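Local coordinates for glyoxalase family protein (Enterococcus faecalis, PDB 2P25), which is of unassigned function but belongs to the glyoxalase/bleomycin resistance/dioxygenase superfamily, whose members are built from beta-alpha-beta-beta-beta motifs, at residues Gln17-Phe22 with Ile56-Gln61; Glu25-Glu30 with Ala89-Gln94; Lys44-Leu47 with Gln52-Glu55; His83-Ile88 with Glu99-Asp104. All coordinates share one frame; numbering follows the deposited sequence. Where two conformers were deposited one is given.

How the contacts relate
Helix 16-26 supplies the first segment of contact 1 and, with the turn after it, of contact 2. Contact 1 brings 17-22 back to 56-61, the end of strand 52-58, closing a loop of 33 residues. Contact 3 is the beta hairpin 44-47 with 52-55, nested inside that loop and the longer one closed by contact 2. Contact 2 crosses contact 1, because 25-30 begins inside its loop and pairs with 89-94 beyond it, tying helix 16-26 to helix 84-93. Contact 4 crosses contact 2, joining the start of helix 84-93 to 99-104, which includes strand 102-103. Contacts 1 and 3 share one sheet; contact 4 lies about 26 Å from each, centre to centre, across the chain's centre.

Contact 1 of 4, residues Gln17-Phe22 with Ile56-Gln61; sequences QATKNF and IFISDQ
Thr19 meets Ile56 and Ile58 with its methyl group, and its first torsion decides this. At chi1 -61° CG2 stands anti to the backbone N, while OG1 sits beside that N and is hydrogen-bonded to the carbonyl oxygen of Asn15, one turn earlier. The polar branch is thus spent on its own helix and the apolar branch is left to approach the strand. Thr19 CG2 lies 3.7 Å from Ile56 CD1 and 3.9 Å from Ile56 CG2, so both branch ends of that isoleucine face one methyl. From Ile58 it is CD1 that arrives, 4.1 Å from Thr19 CG2, and both isoleucines meet the threonine tip to tip. Here helix 16-26 packs on strand 52-58 of a four-stranded mixed sheet, the alpha-on-beta layering of the glyoxalase superfamily. Ile56 and Ile58, two residues apart, project from the same face of the strand, and Tyr23 and Tyr16 of the helix touch them as well. Phe57, between them in sequence, lies on the other face and forms a cation-pi contact with Arg75 of the second subunit. Past the strand end, Ser59 OG accepts from Gln61 N at 3.1 Å with an N-H...O angle of 158°, an ST turn.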
loop_
_atom_site.group_PDB
_atom_site.type_symbol
_atom_site.label_atom_id
_atom_site.label_comp_id
_atom_site.label_asym_id
_atom_site.label_seq_id
_atom_site.Cartn_x
_atom_site.Cartn_y
_atom_site.Cartn_z
ATOM N N GLN A 17 1.716 -19.341 -8.926
ATOM C CA GLN A 17 2.028 -19.153 -10.359
ATOM C C GLN A 17 1.398 -17.869 -10.921
ATOM O O GLN A 17 2.009 -17.168 -11.737
ATOM C CB GLN A 17 1.689 -20.396 -11.207
ATOM C CG GLN A 17 2.367 -20.391 -12.603
ATOM C CD GLN A 17 3.865 -19.971 -12.575
ATOM O OE1 GLN A 17 4.704 -20.575 -11.874
ATOM N NE2 GLN A 17 4.189 -18.923 -13.334
ATOM N N ALA A 18 0.189 -17.542 -10.462
ATOM C CA ALA A 18 -0.493 -16.292 -10.856
ATOM C C ALA A 18 0.349 -15.065 -10.478
ATOM O O ALA A 18 0.461 -14.101 -11.241
ATOM C CB ALA A 18 -1.842 -16.213 -10.171
ATOM N N THR A 19 0.944 -15.128 -9.287
ATOM C CA THR A 19 1.733 -14.033 -8.714
ATOM C C THR A 19 3.018 -13.844 -9.535
ATOM O O THR A 19 3.365 -12.716 -9.918
ATOM C CB THR A 19 2.058 -14.296 -7.229
ATOM O OG1 THR A 19 0.840 -14.391 -6.472
ATOM C CG2 THR A 19 2.898 -13.153 -6.652
ATOM N N LYS A 20 3.712 -14.939 -9.852
ATOM C CA LYS A 20 4.920 -14.823 -10.696
ATOM C C LYS A 20 4.570 -14.311 -12.101
ATOM O O LYS A 20 5.256 -13.435 -12.637
ATOM C CB LYS A 20 5.670 -16.171 -10.796
ATOM C CG LYS A 20 6.292 -16.669 -9.492
ATOM C CD LYS A 20 7.391 -15.737 -9.018
ATOM C CE LYS A 20 8.392 -16.434 -8.074
ATOM N NZ LYS A 20 9.380 -17.302 -8.788
ATOM N N ASN A 21 3.494 -14.840 -12.688
ATOM C CA ASN A 21 3.114 -14.447 -14.048
ATOM C C ASN A 21 2.822 -12.944 -14.096
ATOM O O ASN A 21 3.280 -12.237 -14.999
ATOM C CB ASN A 21 1.910 -15.280 -14.476
ATOM C CG ASN A 21 1.463 -15.003 -15.890
ATOM O OD1 ASN A 21 2.188 -15.262 -16.865
ATOM N ND2 ASN A 21 0.241 -14.497 -16.020
ATOM N N PHE A 22 2.119 -12.445 -13.090
ATOM C CA PHE A 22 1.682 -11.048 -13.092
ATOM C C PHE A 22 2.786 -10.091 -12.639
ATOM O O PHE A 22 3.188 -9.191 -13.385
ATOM C CB PHE A 22 0.432 -10.897 -12.213
ATOM C CG PHE A 22 -0.186 -9.521 -12.257
ATOM C CD1 PHE A 22 -1.185 -9.212 -13.212
ATOM C CD2 PHE A 22 0.188 -8.550 -11.329
ATOM C CE1 PHE A 22 -1.787 -7.923 -13.229
ATOM C CE2 PHE A 22 -0.404 -7.261 -11.318
ATOM C CZ PHE A 22 -1.379 -6.937 -12.303
ATOM N N ILE A 56 5.186 -9.973 -1.039
ATOM C CA ILE A 56 3.936 -10.668 -1.331
ATOM C C ILE A 56 3.846 -11.916 -0.482
ATOM O O ILE A 56 4.773 -12.744 -0.500
ATOM C CB ILE A 56 3.801 -11.014 -2.823
ATOM C CG1 ILE A 56 4.121 -9.776 -3.681
ATOM C CG2 ILE A 56 2.405 -11.587 -3.100
ATOM C CD1 ILE A 56 3.897 -9.953 -5.146
ATOM N N PHE A 57 2.762 -12.040 0.269
ATOM C CA PHE A 57 2.483 -13.226 1.071
ATOM C C PHE A 57 1.457 -14.035 0.285
ATOM O O PHE A 57 0.420 -13.506 -0.065
ATOM C CB PHE A 57 1.890 -12.816 2.434
ATOM C CG PHE A 57 2.877 -12.080 3.307
ATOM C CD1 PHE A 57 3.607 -12.758 4.284
ATOM C CD2 PHE A 57 3.069 -10.716 3.142
ATOM C CE1 PHE A 57 4.532 -12.066 5.081
ATOM C CE2 PHE A 57 3.998 -10.025 3.915
ATOM C CZ PHE A 57 4.714 -10.694 4.894
ATOM N N ILE A 58 1.769 -15.298 -0.013
ATOM C CA ILE A 58 0.931 -16.101 -0.890
ATOM C C ILE A 58 0.335 -17.263 -0.100
ATOM O O ILE A 58 1.058 -18.074 0.449
ATOM C CB ILE A 58 1.748 -16.667 -2.099
ATOM C CG1 ILE A 58 2.481 -15.532 -2.834
ATOM C CG2 ILE A 58 0.843 -17.423 -3.088
ATOM C CD1 ILE A 58 3.558 -15.999 -3.765
ATOM N N SER A 59 -0.984 -17.365 -0.097
ATOM C CA SER A 59 -1.679 -18.387 0.708
ATOM C C SER A 59 -3.113 -18.557 0.222
ATOM O O SER A 59 -3.786 -17.583 -0.100
ATOM C CB SER A 59 -1.681 -17.994 2.186
ATOM O OG SER A 59 -2.376 -18.952 2.986
ATOM N N ASP A 60 -3.602 -19.791 0.246
ATOM C CA ASP A 60 -5.006 -20.006 -0.071
ATOM C C ASP A 60 -5.919 -19.718 1.125
ATOM O O ASP A 60 -7.122 -19.915 1.040
ATOM C CB ASP A 60 -5.237 -21.416 -0.634
ATOM C CG ASP A 60 -4.972 -22.495 0.379
ATOM O OD1 ASP A 60 -4.515 -22.185 1.495
ATOM O OD2 ASP A 60 -5.225 -23.684 0.052
ATOM N N GLN A 61 -5.363 -19.226 2.222
ATOM C CA GLN A 61 -6.169 -18.968 3.421
ATOM C C GLN A 61 -6.881 -17.610 3.412
ATOM O O GLN A 61 -7.853 -17.384 4.174
ATOM C CB GLN A 61 -5.317 -19.135 4.675
ATOM C CG GLN A 61 -4.884 -20.599 4.857
ATOM C CD GLN A 61 -6.068 -21.526 5.145
ATOM O OE1 GLN A 61 -6.539 -22.261 4.266
ATOM N NE2 GLN A 61 -6.576 -21.463 6.370
#

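Contact 2 of 4, residues Glu25-Glu30 with Ala89-Gln94; sequences EKLGFE and AFLNEQ
The Lys26 and Gln94 side chains run antiparallel alongside one another. The lysine is extended beyond CG and carries NZ to the backbone oxygen of Gln94, with NZ to O 2.9 Å and a C=O...N angle of 174°, so the ammonium approaches almost head-on to the carbonyl. Gln94 runs the other way: its chi2 bend of -70° folds the amide back, placing NE2 3.4 Å from Lys26 CG, alongside the aliphatic stem. The Phe90 ring is turned with its edge to the first segment, and Lys26 O lies in the ring plane, 3.1 Å from Phe90 CZ. One face of this ring carries Gln94 CG, 4.1 Å above the plane and offset toward the rim. Leu27 and Leu91 meet at a slant, by one methyl each. The CB of Leu27 points away from 89-94, yet its CD1 comes back to within 4.0 Å of Leu91 CD2. The contact therefore joins the end of helix 16-26 to the end of helix 84-93. Ile96 touches both Lys26 and Leu91, Phe3 of the second subunit packs on Leu27, Phe90 and Leu91, and Phe29 leads on to Leu47 and Leu54 of the neighbouring sheet.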
loop_
_atom_site.group_PDB
_atom_site.type_symbol
_atom_site.label_atom_id
_atom_site.label_comp_id
_atom_site.label_asym_id
_atom_site.label_seq_id
_atom_site.Cartn_x
_atom_site.Cartn_y
_atom_site.Cartn_z
ATOM N N GLU A 25 6.708 -11.552 -14.316
ATOM C CA GLU A 25 6.815 -11.643 -15.774
ATOM C C GLU A 25 6.255 -10.431 -16.520
ATOM O O GLU A 25 6.871 -9.950 -17.480
ATOM C CB GLU A 25 6.246 -12.982 -16.307
ATOM C CG GLU A 25 7.000 -14.239 -15.793
ATOM C CD GLU A 25 8.494 -14.248 -16.152
ATOM O OE1 GLU A 25 8.859 -13.764 -17.253
ATOM O OE2 GLU A 25 9.305 -14.741 -15.333
ATOM N N LYS A 26 5.114 -9.917 -16.079
ATOM C CA LYS A 26 4.476 -8.821 -16.770
ATOM C C LYS A 26 4.881 -7.452 -16.273
ATOM O O LYS A 26 5.289 -6.602 -17.065
ATOM C CB LYS A 26 2.949 -8.994 -16.778
ATOM C CG LYS A 26 2.559 -10.267 -17.473
ATOM C CD LYS A 26 1.063 -10.535 -17.419
ATOM C CE LYS A 26 0.722 -11.765 -18.251
ATOM N NZ LYS A 26 -0.747 -12.104 -18.207
ATOM N N LEU A 27 4.785 -7.228 -14.971
ATOM C CA LEU A 27 5.148 -5.933 -14.396
ATOM C C LEU A 27 6.665 -5.736 -14.309
ATOM O O LEU A 27 7.137 -4.605 -14.126
ATOM C CB LEU A 27 4.507 -5.745 -13.014
ATOM C CG LEU A 27 3.169 -4.976 -13.042
ATOM C CD1 LEU A 27 2.297 -5.293 -14.252
ATOM C CD2 LEU A 27 2.410 -5.050 -11.776
ATOM N N GLY A 28 7.411 -6.833 -14.430
ATOM C CA GLY A 28 8.870 -6.761 -14.513
ATOM C C GLY A 28 9.596 -6.593 -13.199
ATOM O O GLY A 28 10.760 -6.158 -13.173
ATOM N N PHE A 29 8.943 -6.941 -12.093
ATOM C CA PHE A 29 9.630 -6.991 -10.824
ATOM C C PHE A 29 10.608 -8.163 -10.889
ATOM O O PHE A 29 10.374 -9.142 -11.623
ATOM C CB PHE A 29 8.628 -7.154 -9.689
ATOM C CG PHE A 29 7.982 -5.880 -9.292
ATOM C CD1 PHE A 29 8.551 -5.081 -8.291
ATOM C CD2 PHE A 29 6.803 -5.471 -9.897
ATOM C CE1 PHE A 29 7.951 -3.889 -7.890
ATOM C CE2 PHE A 29 6.174 -4.266 -9.504
ATOM C CZ PHE A 29 6.761 -3.475 -8.505
ATOM N N GLU A 30 11.735 -8.020 -10.207
ATOM C CA GLU A 30 12.682 -9.111 -10.092
ATOM C C GLU A 30 12.556 -9.742 -8.719
ATOM O O GLU A 30 12.255 -9.057 -7.736
ATOM C CB GLU A 30 14.105 -8.584 -10.308
ATOM C CG GLU A 30 14.381 -8.212 -11.783
ATOM C CD GLU A 30 15.686 -7.468 -11.979
ATOM O OE1 GLU A 30 16.530 -7.474 -11.046
ATOM O OE2 GLU A 30 15.876 -6.885 -13.083
ATOM N N ALA A 89 -1.269 0.236 -23.374
ATOM C CA ALA A 89 -1.068 -0.646 -24.509
ATOM C C ALA A 89 -0.236 -1.855 -24.086
ATOM O O ALA A 89 -0.586 -2.999 -24.418
ATOM C CB ALA A 89 -0.390 0.106 -25.668
ATOM N N PHE A 90 0.862 -1.598 -23.367
ATOM C CA PHE A 90 1.726 -2.663 -22.843
ATOM C C PHE A 90 0.939 -3.675 -22.004
ATOM O O PHE A 90 1.034 -4.886 -22.223
ATOM C CB PHE A 90 2.918 -2.086 -22.036
ATOM C CG PHE A 90 3.666 -3.134 -21.248
ATOM C CD1 PHE A 90 4.639 -3.918 -21.856
ATOM C CD2 PHE A 90 3.355 -3.360 -19.903
ATOM C CE1 PHE A 90 5.322 -4.899 -21.122
ATOM C CE2 PHE A 90 4.022 -4.335 -19.166
ATOM C CZ PHE A 90 4.995 -5.106 -19.772
ATOM N N LEU A 91 0.124 -3.186 -21.078
ATOM C CA LEU A 91 -0.666 -4.072 -20.231
ATOM C C LEU A 91 -1.668 -4.877 -21.068
ATOM O O LEU A 91 -1.802 -6.099 -20.899
ATOM C CB LEU A 91 -1.399 -3.281 -19.149
ATOM C CG LEU A 91 -0.506 -2.626 -18.075
ATOM C CD1 LEU A 91 -1.380 -1.695 -17.210
ATOM C CD2 LEU A 91 0.094 -3.738 -17.215
ATOM N N ASN A 92 -2.370 -4.186 -21.968
ATOM C CA ASN A 92 -3.395 -4.847 -22.778
ATOM C C ASN A 92 -2.763 -5.944 -23.629
ATOM O O ASN A 92 -3.346 -7.038 -23.795
ATOM C CB ASN A 92 -4.161 -3.838 -23.654
ATOM C CG ASN A 92 -4.982 -2.846 -22.844
ATOM O OD1 ASN A 92 -5.218 -3.008 -21.622
ATOM N ND2 ASN A 92 -5.439 -1.810 -23.515
ATOM N N GLU A 93 -1.550 -5.689 -24.112
ATOM C CA GLU A 93 -0.874 -6.683 -24.939
ATOM C C GLU A 93 -0.570 -7.944 -24.107
ATOM O O GLU A 93 -0.565 -9.061 -24.646
ATOM C CB GLU A 93 0.400 -6.126 -25.530
ATOM C CG GLU A 93 1.031 -7.092 -26.544
ATOM C CD GLU A 93 2.365 -6.602 -27.068
ATOM O OE1 GLU A 93 3.171 -6.084 -26.273
ATOM O OE2 GLU A 93 2.613 -6.745 -28.278
ATOM N N GLN A 94 -0.324 -7.747 -22.809
ATOM C CA GLN A 94 -0.043 -8.853 -21.881
ATOM C C GLN A 94 -1.300 -9.492 -21.320
ATOM O O GLN A 94 -1.208 -10.326 -20.420
ATOM C CB GLN A 94 0.820 -8.366 -20.715
ATOM C CG GLN A 94 2.173 -7.793 -21.127
ATOM C CD GLN A 94 3.097 -8.866 -21.637
ATOM O OE1 GLN A 94 3.515 -8.857 -22.805
ATOM N NE2 GLN A 94 3.425 -9.799 -20.771
#

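Contact 3 of 4, residues Lys44-Leu47 with Gln52-Glu55; sequences KLDL and QELE
Glu53 lies against the carbonyl oxygen of Leu47, its CA making a C-H...O contact with Leu47 O at 3.3 Å. Its carboxylate is a like-charged neighbour of that of Asp46, the planes 58° apart; Arg33 is the positive partner, in a salt bridge with Asp46 and a weak, long ion pair with Glu53. Leu54 follows, the hydrogen-bonded partner of Leu47. Leu47 N gives to Leu54 O at 2.7 Å, and Leu54 N gives to Leu47 O at 2.8 Å with an N-H...O angle of 169°. These bonds and a 168° angle between the segment directions show antiparallel pairing, and with just four residues between the segments it is a beta hairpin, central in a four-stranded mixed sheet. The two leucines share a face, CB to CB 4.3 Å, where Tyr23 of helix 16-26 touches both. Glu55 forms the non-hydrogen-bonded pair with Asp46, on the other face. Its OE1 lies 3.0 Å from Asp46 OD1, a repulsion Lys44 probably offsets in a three-residue salt-bridge network. Lys44 NZ completes a nearly equilateral triangle, weakly bonded to Glu55 OE1 at 3.0 Å and meeting Asp46 OD1, on its syn side, at 3.1 Å and Asp46 OD2 at 3.0 Å. His76 of the second subunit packs on Glu55.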
loop_
_atom_site.group_PDB
_atom_site.type_symbol
_atom_site.label_atom_id
_atom_site.label_comp_id
_atom_site.label_asym_id
_atom_site.label_seq_id
_atom_site.Cartn_x
_atom_site.Cartn_y
_atom_site.Cartn_z
ATOM N N LYS A 44 6.557 -16.319 1.260
ATOM C CA LYS A 44 6.884 -14.896 1.307
ATOM C C LYS A 44 7.829 -14.583 0.151
ATOM O O LYS A 44 8.957 -15.060 0.110
ATOM C CB LYS A 44 7.527 -14.518 2.643
ATOM C CG LYS A 44 7.626 -13.028 2.902
ATOM C CD LYS A 44 8.138 -12.741 4.328
ATOM C CE LYS A 44 8.390 -11.254 4.514
ATOM N NZ LYS A 44 9.512 -10.791 3.655
ATOM N N LEU A 45 7.346 -13.793 -0.795
ATOM C CA LEU A 45 8.084 -13.446 -2.002
ATOM C C LEU A 45 8.376 -11.956 -1.976
ATOM O O LEU A 45 7.422 -11.142 -1.979
ATOM C CB LEU A 45 7.226 -13.846 -3.224
ATOM C CG LEU A 45 7.744 -13.603 -4.634
ATOM C CD1 LEU A 45 9.067 -14.390 -4.897
ATOM C CD2 LEU A 45 6.682 -13.909 -5.679
ATOM N N ASP A 46 9.660 -11.593 -1.861
ATOM C CA ASP A 46 10.089 -10.177 -1.916
ATOM C C ASP A 46 10.585 -9.825 -3.317
ATOM O O ASP A 46 11.445 -10.500 -3.870
ATOM C CB ASP A 46 11.190 -9.854 -0.901
ATOM C CG ASP A 46 10.723 -9.986 0.549
ATOM O OD1 ASP A 46 9.681 -9.416 0.892
ATOM O OD2 ASP A 46 11.421 -10.627 1.352
ATOM N N LEU A 47 10.042 -8.747 -3.868
ATOM C CA LEU A 47 10.305 -8.356 -5.260
ATOM C C LEU A 47 10.851 -6.942 -5.301
ATOM O O LEU A 47 10.507 -6.112 -4.463
ATOM C CB LEU A 47 9.008 -8.397 -6.075
ATOM C CG LEU A 47 8.236 -9.719 -6.147
ATOM C CD1 LEU A 47 6.999 -9.622 -7.013
ATOM C CD2 LEU A 47 9.141 -10.856 -6.648
ATOM N N GLN A 52 12.141 0.409 -5.468
ATOM C CA GLN A 52 10.867 -0.001 -4.947
ATOM C C GLN A 52 10.934 -1.466 -4.479
ATOM O O GLN A 52 11.558 -2.293 -5.136
ATOM C CB GLN A 52 9.848 0.151 -6.062
ATOM C CG GLN A 52 8.432 0.151 -5.596
ATOM C CD GLN A 52 7.484 -0.185 -6.708
ATOM O OE1 GLN A 52 7.716 0.182 -7.864
ATOM N NE2 GLN A 52 6.400 -0.875 -6.373
ATOM N N GLU A 53 10.307 -1.780 -3.348
ATOM C CA GLU A 53 10.206 -3.177 -2.921
ATOM C C GLU A 53 8.766 -3.585 -2.658
ATOM O O GLU A 53 7.970 -2.818 -2.097
ATOM C CB GLU A 53 11.078 -3.431 -1.700
ATOM C CG GLU A 53 11.144 -4.883 -1.251
ATOM C CD GLU A 53 12.399 -5.179 -0.412
ATOM O OE1 GLU A 53 13.427 -4.480 -0.580
ATOM O OE2 GLU A 53 12.348 -6.118 0.413
ATOM N N LEU A 54 8.433 -4.793 -3.090
ATOM C CA LEU A 54 7.086 -5.305 -2.930
ATOM C C LEU A 54 7.197 -6.642 -2.225
ATOM O O LEU A 54 7.954 -7.505 -2.664
ATOM C CB LEU A 54 6.461 -5.469 -4.321
ATOM C CG LEU A 54 5.005 -5.236 -4.596
ATOM C CD1 LEU A 54 4.612 -3.781 -4.269
ATOM C CD2 LEU A 54 4.774 -5.582 -6.059
ATOM N N GLU A 55 6.499 -6.800 -1.108
ATOM C CA GLU A 55 6.490 -8.046 -0.345
ATOM C C GLU A 55 5.161 -8.753 -0.524
ATOM O O GLU A 55 4.127 -8.197 -0.165
ATOM C CB GLU A 55 6.665 -7.692 1.105
ATOM C CG GLU A 55 6.886 -8.788 2.052
ATOM C CD GLU A 55 7.483 -8.240 3.328
ATOM O OE1 GLU A 55 8.709 -7.925 3.355
ATOM O OE2 GLU A 55 6.717 -8.098 4.284
#

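Contact 4 of 4, residues His83-Ile88 with Glu99-Asp104; sequences HIEEVI and EPLRVD
Glu85 and Leu101 mark the nearest approach of the two backbones, CA to CA 8.7 Å. The first segment begins at His83, the N-cap position, and is helical from Ile84, with Ile88 N bonded to Ile84 O. The second is extended through Glu99, Pro100 and Leu101 before entering the short strand 102-103. In sequence, helix 84-93 stands between strands 73-80 and 102-103, the outermost strands of one four-stranded mixed sheet, in the beta-alpha-beta-beta-beta order of the glyoxalase superfamily. Leu101 supplies the side chain that reaches the helix. A chi1 of -159°, which sets CG opposite the main-chain nitrogen, carries CD1 to within 3.7 Å of Ile84 CG2 and the same distance from Ile84 CD1, and 3.8 Å from Ile88 CD1. Its other methyl, CD2, is 3.7 Å from Glu85 OE2, an oxygen held in a salt bridge with Lys110. Ile84 and Ile88 also rest on Leu124 of strand 121-125. Arg102 turns back on its own segment: NH1 forms a salt bridge with Glu99 OE1 at 2.9 Å, on the anti side and 18° out of the carboxylate plane, NH2 adds a weak bond to the same oxygen, and NH1 bonds weakly to Pro100 O, in the guanidinium plane, at 3.4 Å.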
loop_
_atom_site.group_PDB
_atom_site.type_symbol
_atom_site.label_atom_id
_atom_site.label_comp_id
_atom_site.label_asym_id
_atom_site.label_seq_id
_atom_site.Cartn_x
_atom_site.Cartn_y
_atom_site.Cartn_z
ATOM N N HIS A 83 3.743 8.625 -19.973
ATOM C CA HIS A 83 2.715 8.699 -20.993
ATOM C C HIS A 83 1.850 7.463 -20.862
ATOM O O HIS A 83 2.279 6.330 -21.135
ATOM C CB HIS A 83 3.305 8.875 -22.402
ATOM C CG HIS A 83 2.394 9.608 -23.338
ATOM N ND1 HIS A 83 1.699 8.980 -24.351
ATOM C CD2 HIS A 83 2.036 10.913 -23.390
ATOM C CE1 HIS A 83 0.964 9.869 -24.993
ATOM N NE2 HIS A 83 1.154 11.051 -24.433
ATOM N N ILE A 84 0.643 7.697 -20.370
ATOM C CA ILE A 84 -0.254 6.617 -19.926
ATOM C C ILE A 84 -0.708 5.650 -21.036
ATOM O O ILE A 84 -0.814 4.452 -20.808
ATOM C CB ILE A 84 -1.444 7.194 -19.143
ATOM C CG1 ILE A 84 -2.131 6.101 -18.320
ATOM C CG2 ILE A 84 -2.409 7.956 -20.079
ATOM C CD1 ILE A 84 -2.978 6.682 -17.200
ATOM N N GLU A 85 -0.896 6.166 -22.247
ATOM C CA GLU A 85 -1.376 5.357 -23.369
ATOM C C GLU A 85 -0.453 4.188 -23.675
ATOM O O GLU A 85 -0.926 3.071 -23.941
ATOM C CB GLU A 85 -1.586 6.253 -24.617
ATOM C CG GLU A 85 -2.792 7.196 -24.442
ATOM C CD GLU A 85 -2.451 8.551 -23.800
ATOM O OE1 GLU A 85 -1.282 8.804 -23.435
ATOM O OE2 GLU A 85 -3.384 9.375 -23.638
ATOM N N GLU A 86 0.860 4.426 -23.624
ATOM C CA GLU A 86 1.818 3.349 -23.901
ATOM C C GLU A 86 1.816 2.276 -22.824
ATOM O O GLU A 86 1.979 1.087 -23.122
ATOM C CB GLU A 86 3.235 3.865 -24.156
ATOM C CG GLU A 86 3.972 4.434 -22.968
ATOM C CD GLU A 86 5.413 4.793 -23.299
ATOM O OE1 GLU A 86 5.764 4.745 -24.495
ATOM O OE2 GLU A 86 6.185 5.149 -22.378
ATOM N N VAL A 87 1.635 2.702 -21.574
ATOM C CA VAL A 87 1.586 1.736 -20.466
ATOM C C VAL A 87 0.311 0.885 -20.583
ATOM O O VAL A 87 0.347 -0.346 -20.427
ATOM C CB VAL A 87 1.750 2.412 -19.086
ATOM C CG1 VAL A 87 1.869 1.342 -17.997
ATOM C CG2 VAL A 87 3.011 3.304 -19.085
ATOM N N ILE A 88 -0.815 1.538 -20.858
ATOM C CA ILE A 88 -2.060 0.807 -21.125
ATOM C C ILE A 88 -1.880 -0.201 -22.265
ATOM O O ILE A 88 -2.275 -1.372 -22.148
ATOM C CB ILE A 88 -3.218 1.795 -21.390
ATOM C CG1 ILE A 88 -3.619 2.500 -20.089
ATOM C CG2 ILE A 88 -4.430 1.082 -22.009
ATOM C CD1 ILE A 88 -4.476 3.737 -20.337
ATOM N N GLU A 99 -9.327 -0.120 -17.196
ATOM C CA GLU A 99 -10.528 0.721 -17.248
ATOM C C GLU A 99 -10.355 1.855 -18.269
ATOM O O GLU A 99 -9.225 2.244 -18.594
ATOM C CB GLU A 99 -10.853 1.320 -15.883
ATOM C CG GLU A 99 -11.206 0.285 -14.824
ATOM C CD GLU A 99 -11.593 0.927 -13.527
ATOM O OE1 GLU A 99 -11.283 2.126 -13.321
ATOM O OE2 GLU A 99 -12.194 0.226 -12.695
ATOM N N PRO A 100 -11.478 2.384 -18.801
ATOM C CA PRO A 100 -11.349 3.537 -19.704
ATOM C C PRO A 100 -10.578 4.686 -19.036
ATOM O O PRO A 100 -10.698 4.919 -17.839
ATOM C CB PRO A 100 -12.799 3.974 -19.947
ATOM C CG PRO A 100 -13.619 2.747 -19.649
ATOM C CD PRO A 100 -12.877 1.949 -18.636
ATOM N N LEU A 101 -9.806 5.395 -19.847
ATOM C CA LEU A 101 -8.984 6.497 -19.392
ATOM C C LEU A 101 -9.896 7.627 -18.916
ATOM O O LEU A 101 -10.928 7.899 -19.525
ATOM C CB LEU A 101 -8.145 6.961 -20.587
ATOM C CG LEU A 101 -6.863 7.745 -20.455
ATOM C CD1 LEU A 101 -5.908 7.118 -19.448
ATOM C CD2 LEU A 101 -6.229 7.876 -21.857
ATOM N N ARG A 102 -9.526 8.269 -17.820
ATOM C CA ARG A 102 -10.201 9.500 -17.400
ATOM C C ARG A 102 -9.210 10.471 -16.784
ATOM O O ARG A 102 -8.025 10.190 -16.733
ATOM C CB ARG A 102 -11.305 9.194 -16.408
ATOM C CG ARG A 102 -10.844 8.402 -15.201
ATOM C CD ARG A 102 -11.934 7.447 -14.868
ATOM N NE ARG A 102 -11.765 6.783 -13.588
ATOM C CZ ARG A 102 -11.307 5.545 -13.434
ATOM N NH1 ARG A 102 -10.913 4.809 -14.483
ATOM N NH2 ARG A 102 -11.240 5.053 -12.212
ATOM N N VAL A 103 -9.701 11.618 -16.333
ATOM C CA VAL A 103 -8.857 12.591 -15.665
ATOM C C VAL A 103 -9.220 12.699 -14.189
ATOM O O VAL A 103 -10.375 12.503 -13.797
ATOM C CB VAL A 103 -8.919 13.982 -16.339
ATOM C CG1 VAL A 103 -8.370 13.911 -17.769
ATOM C CG2 VAL A 103 -10.341 14.522 -16.328
ATOM N N ASP A 104 -8.210 12.985 -13.375
ATOM C CA ASP A 104 -8.370 13.146 -11.935
ATOM C C ASP A 104 -9.266 14.369 -11.665
ATOM O O ASP A 104 -9.043 15.432 -12.241
ATOM C CB ASP A 104 -6.976 13.314 -11.307
ATOM C CG ASP A 104 -6.929 12.924 -9.831
ATOM O OD1 ASP A 104 -8.001 12.711 -9.220
ATOM O OD2 ASP A 104 -5.808 12.821 -9.279
#